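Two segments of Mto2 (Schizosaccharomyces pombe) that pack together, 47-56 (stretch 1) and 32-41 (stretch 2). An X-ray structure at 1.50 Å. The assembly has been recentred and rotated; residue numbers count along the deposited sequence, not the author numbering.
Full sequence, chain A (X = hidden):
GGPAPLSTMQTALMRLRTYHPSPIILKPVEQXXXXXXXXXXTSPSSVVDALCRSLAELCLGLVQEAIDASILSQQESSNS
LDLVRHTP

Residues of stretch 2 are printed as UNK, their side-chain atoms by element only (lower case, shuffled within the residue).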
# COMPACT_ATOMS: atom_id res chain seq x y z
N VAL A 47 -2.08 -12.59 10.02
CA VAL A 47 -1.68 -12.10 8.73
C VAL A 47 -2.39 -10.82 8.31
O VAL A 47 -1.76 -9.89 7.81
CB VAL A 47 -1.95 -13.19 7.62
CG1 VAL A 47 -1.53 -12.71 6.29
CG2 VAL A 47 -1.17 -14.47 7.92
N VAL A 48 -3.67 -10.75 8.58
CA VAL A 48 -4.42 -9.48 8.32
C VAL A 48 -3.86 -8.37 9.27
O VAL A 48 -3.70 -7.21 8.89
CB VAL A 48 -5.93 -9.73 8.54
CG1 VAL A 48 -6.68 -8.42 8.53
CG2 VAL A 48 -6.47 -10.72 7.50
N ASP A 49 -3.56 -8.72 10.52
CA ASP A 49 -2.93 -7.74 11.39
C ASP A 49 -1.61 -7.19 10.82
O ASP A 49 -1.36 -5.99 10.86
CB ASP A 49 -2.62 -8.30 12.80
CG ASP A 49 -3.83 -8.42 13.69
OD1 ASP A 49 -4.92 -7.97 13.27
OD2 ASP A 49 -3.67 -9.03 14.78
N ALA A 50 -0.73 -8.09 10.33
CA ALA A 50 0.49 -7.66 9.71
C ALA A 50 0.27 -6.79 8.45
O ALA A 50 1.02 -5.83 8.23
CB ALA A 50 1.37 -8.87 9.36
N LEU A 51 -0.79 -7.14 7.67
CA LEU A 51 -1.14 -6.33 6.54
C LEU A 51 -1.44 -4.90 6.99
O LEU A 51 -0.98 -3.94 6.39
CB LEU A 51 -2.33 -6.91 5.82
CG LEU A 51 -2.98 -6.04 4.75
CD1 LEU A 51 -2.03 -5.86 3.59
CD2 LEU A 51 -4.29 -6.61 4.32
N CYS A 52 -2.26 -4.79 8.05
CA CYS A 52 -2.61 -3.47 8.54
C CYS A 52 -1.40 -2.69 9.02
O CYS A 52 -1.27 -1.52 8.74
CB CYS A 52 -3.61 -3.57 9.69
SG CYS A 52 -5.28 -4.15 9.21
N ARG A 53 -0.47 -3.37 9.74
CA ARG A 53 0.76 -2.69 10.14
C ARG A 53 1.59 -2.23 8.96
O ARG A 53 2.12 -1.11 8.96
CB ARG A 53 1.63 -3.61 11.06
CG ARG A 53 1.02 -3.84 12.44
CD ARG A 53 2.08 -4.43 13.39
NE ARG A 53 2.32 -5.80 12.96
CZ ARG A 53 1.63 -6.88 13.33
NH1 ARG A 53 0.66 -6.82 14.24
NH2 ARG A 53 1.95 -8.04 12.79
N SER A 54 1.63 -3.08 7.88
CA SER A 54 2.35 -2.67 6.71
C SER A 54 1.73 -1.47 5.96
O SER A 54 2.44 -0.62 5.51
CB SER A 54 2.59 -3.80 5.76
OG SER A 54 1.43 -4.25 5.15
N LEU A 55 0.39 -1.40 5.93
CA LEU A 55 -0.22 -0.26 5.33
C LEU A 55 -0.08 0.97 6.14
O LEU A 55 0.14 2.05 5.58
CB LEU A 55 -1.67 -0.61 5.04
CG LEU A 55 -1.94 -1.65 3.95
CD1 LEU A 55 -3.42 -2.08 3.85
CD2 LEU A 55 -1.39 -1.17 2.61
N ALA A 56 -0.08 0.82 7.47
CA ALA A 56 0.21 1.99 8.34
C ALA A 56 1.60 2.54 8.04
O ALA A 56 1.83 3.70 7.85
CB ALA A 56 0.12 1.61 9.79
N UNK A 32 -6.85 0.09 -0.68
CA UNK A 32 -6.17 -1.02 0.03
C UNK A 32 -6.50 -1.04 1.53
O UNK A 32 -6.80 -2.06 2.09
c UNK A 32 -4.69 -0.97 -0.18
N UNK A 33 -6.48 0.14 2.12
CA UNK A 33 -6.82 0.26 3.53
C UNK A 33 -8.25 -0.19 3.77
O UNK A 33 -8.54 -0.91 4.70
c UNK A 33 -5.12 1.96 4.12
c UNK A 33 -7.20 1.88 5.45
c UNK A 33 -6.58 1.68 4.04
N UNK A 34 -9.13 0.22 2.87
CA UNK A 34 -10.48 -0.19 2.95
C UNK A 34 -10.72 -1.71 2.86
O UNK A 34 -11.49 -2.31 3.62
n UNK A 34 -13.27 -0.38 1.44
o UNK A 34 -13.20 1.06 3.23
c UNK A 34 -11.27 0.59 1.95
c UNK A 34 -12.66 0.48 2.22
N UNK A 35 -10.00 -2.39 1.94
CA UNK A 35 -10.08 -3.82 1.89
C UNK A 35 -9.47 -4.47 3.15
O UNK A 35 -9.98 -5.49 3.60
c UNK A 35 -9.62 -3.36 -1.75
c UNK A 35 -9.41 -4.37 0.62
c UNK A 35 -11.79 -3.59 -1.98
n UNK A 35 -11.46 -4.04 -0.78
n UNK A 35 -10.69 -3.17 -2.60
c UNK A 35 -10.09 -3.95 -0.63
N UNK A 36 -8.43 -3.86 3.72
CA UNK A 36 -7.89 -4.37 4.97
C UNK A 36 -8.89 -4.30 6.08
O UNK A 36 -9.02 -5.23 6.89
c UNK A 36 -6.60 -3.65 5.33
N UNK A 37 -9.62 -3.21 6.15
CA UNK A 37 -10.69 -3.10 7.16
C UNK A 37 -11.72 -4.24 6.98
O UNK A 37 -12.14 -4.87 7.94
c UNK A 37 -11.39 -1.72 7.13
c UNK A 37 -10.84 0.78 7.17
c UNK A 37 -10.38 -0.63 7.49
c UNK A 37 -12.62 -1.71 8.01
N UNK A 38 -12.12 -4.48 5.72
CA UNK A 38 -13.04 -5.59 5.44
C UNK A 38 -12.49 -6.89 5.97
O UNK A 38 -13.21 -7.65 6.58
o UNK A 38 -13.89 -4.44 3.54
c UNK A 38 -14.33 -6.81 3.67
c UNK A 38 -13.38 -5.67 3.97
N UNK A 39 -11.19 -7.15 5.71
CA UNK A 39 -10.60 -8.40 6.19
C UNK A 39 -10.52 -8.47 7.73
O UNK A 39 -10.75 -9.51 8.30
c UNK A 39 -7.76 -8.57 3.53
c UNK A 39 -9.10 -8.79 4.11
c UNK A 39 -9.61 -10.17 3.82
c UNK A 39 -9.17 -8.54 5.62
N UNK A 40 -10.22 -7.37 8.42
CA UNK A 40 -10.25 -7.39 9.90
C UNK A 40 -11.64 -7.77 10.38
O UNK A 40 -11.78 -8.51 11.31
c UNK A 40 -8.43 -5.68 10.18
c UNK A 40 -9.88 -6.01 10.44
c UNK A 40 -10.20 -5.89 11.92
N UNK A 41 -12.65 -7.26 9.72
CA UNK A 41 -14.04 -7.49 10.13
C UNK A 41 -14.56 -8.86 9.81
O UNK A 41 -15.41 -9.39 10.54
c UNK A 41 -14.98 -6.42 9.59
c UNK A 41 -14.78 -5.06 10.26
o UNK A 41 -14.38 -4.98 11.40
n UNK A 41 -15.08 -3.96 9.53

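Both stretches are helical, and each helix runs on beyond its stretch in both directions. The atoms of stretch 2 identify its residues one by one.

Position 32 has a single side-chain carbon, bonded to CA. It points toward stretch 1, and its CB lies 4.3 Å from CD2 of Leu55. One carbon and nothing more is alanine: Ala32. Its backbone O is also 3.8 Å from Leu55 CD1.

Position 33 has three carbons. One is bonded to CA and carries the other two. The fork at the first carbon, with no oxygen, makes this valine. Val33 points sideways, and its CG2 is 4.4 Å from Leu55 CD1.

Position 34 has two carbons in a row, the second carrying one oxygen and one nitrogen. That is a short amide, so asparagine. Asn34 points away from stretch 1 and is exposed.

Position 35 has one carbon followed by a five-membered ring of three carbons and two nitrogens. This is an imidazole: His35. The end of its side chain leads away from stretch 1, and it makes no contact there.

Position 36 again has one carbon, pointing toward stretch 1. Its CB is 3.8 Å from Leu55 CD1, 3.9 Å from Leu51 CD2 and 4.1 Å from Cys52 SG. The residue is Ala36. Its CA is 6.4 Å from the CA of Cys52, so the backbones come near each other here.

Position 37 has four carbons, forked at the first, with one arm two carbons long. That is isoleucine. Ile37 points away and does not touch stretch 1.

Position 38 has one carbon carrying an oxygen and a carbon. A branched hydroxyl side chain is threonine. Thr38 is out of reach of stretch 1.

Position 39 has four carbons, forked at the second. Its CB is 3.8 Å from Val48 CG1. The fork one carbon further out makes it leucine: Leu39, whose CD1 lies 4.1 Å from Leu51 CD2.

Position 40 has three carbons, forked at the first, as at 33. One of its methyls touches both Val48 and Cys52. The residue is Val40, and that methyl, CG2, is 3.6 Å from Val48 CG1 and 3.6 Å from Cys52 SG.

Position 41 has two carbons, then one oxygen and one nitrogen on the second. It is another asparagine, Asn41, exposed and out of reach of stretch 1.

The two helices run roughly antiparallel, at 154°, with axes 9.7 Å apart at closest approach. Val48 therefore pairs with Val40, Cys52 with Ala36, and Leu55 with Val33. The contact is apolar packing; no hydrogen bond crosses it. Val48, Leu51, Cys52 and Leu55 face Ala32, Val33, Ala36, Leu39 and Val40. The contact residues recur every three or four positions, which keeps them along one side of each helix. Ala36 meets three side chains with its one methyl. About 365 Å² is buried in all, both sides summed.

Stretch 2 (32-41) AVNHAITLVN
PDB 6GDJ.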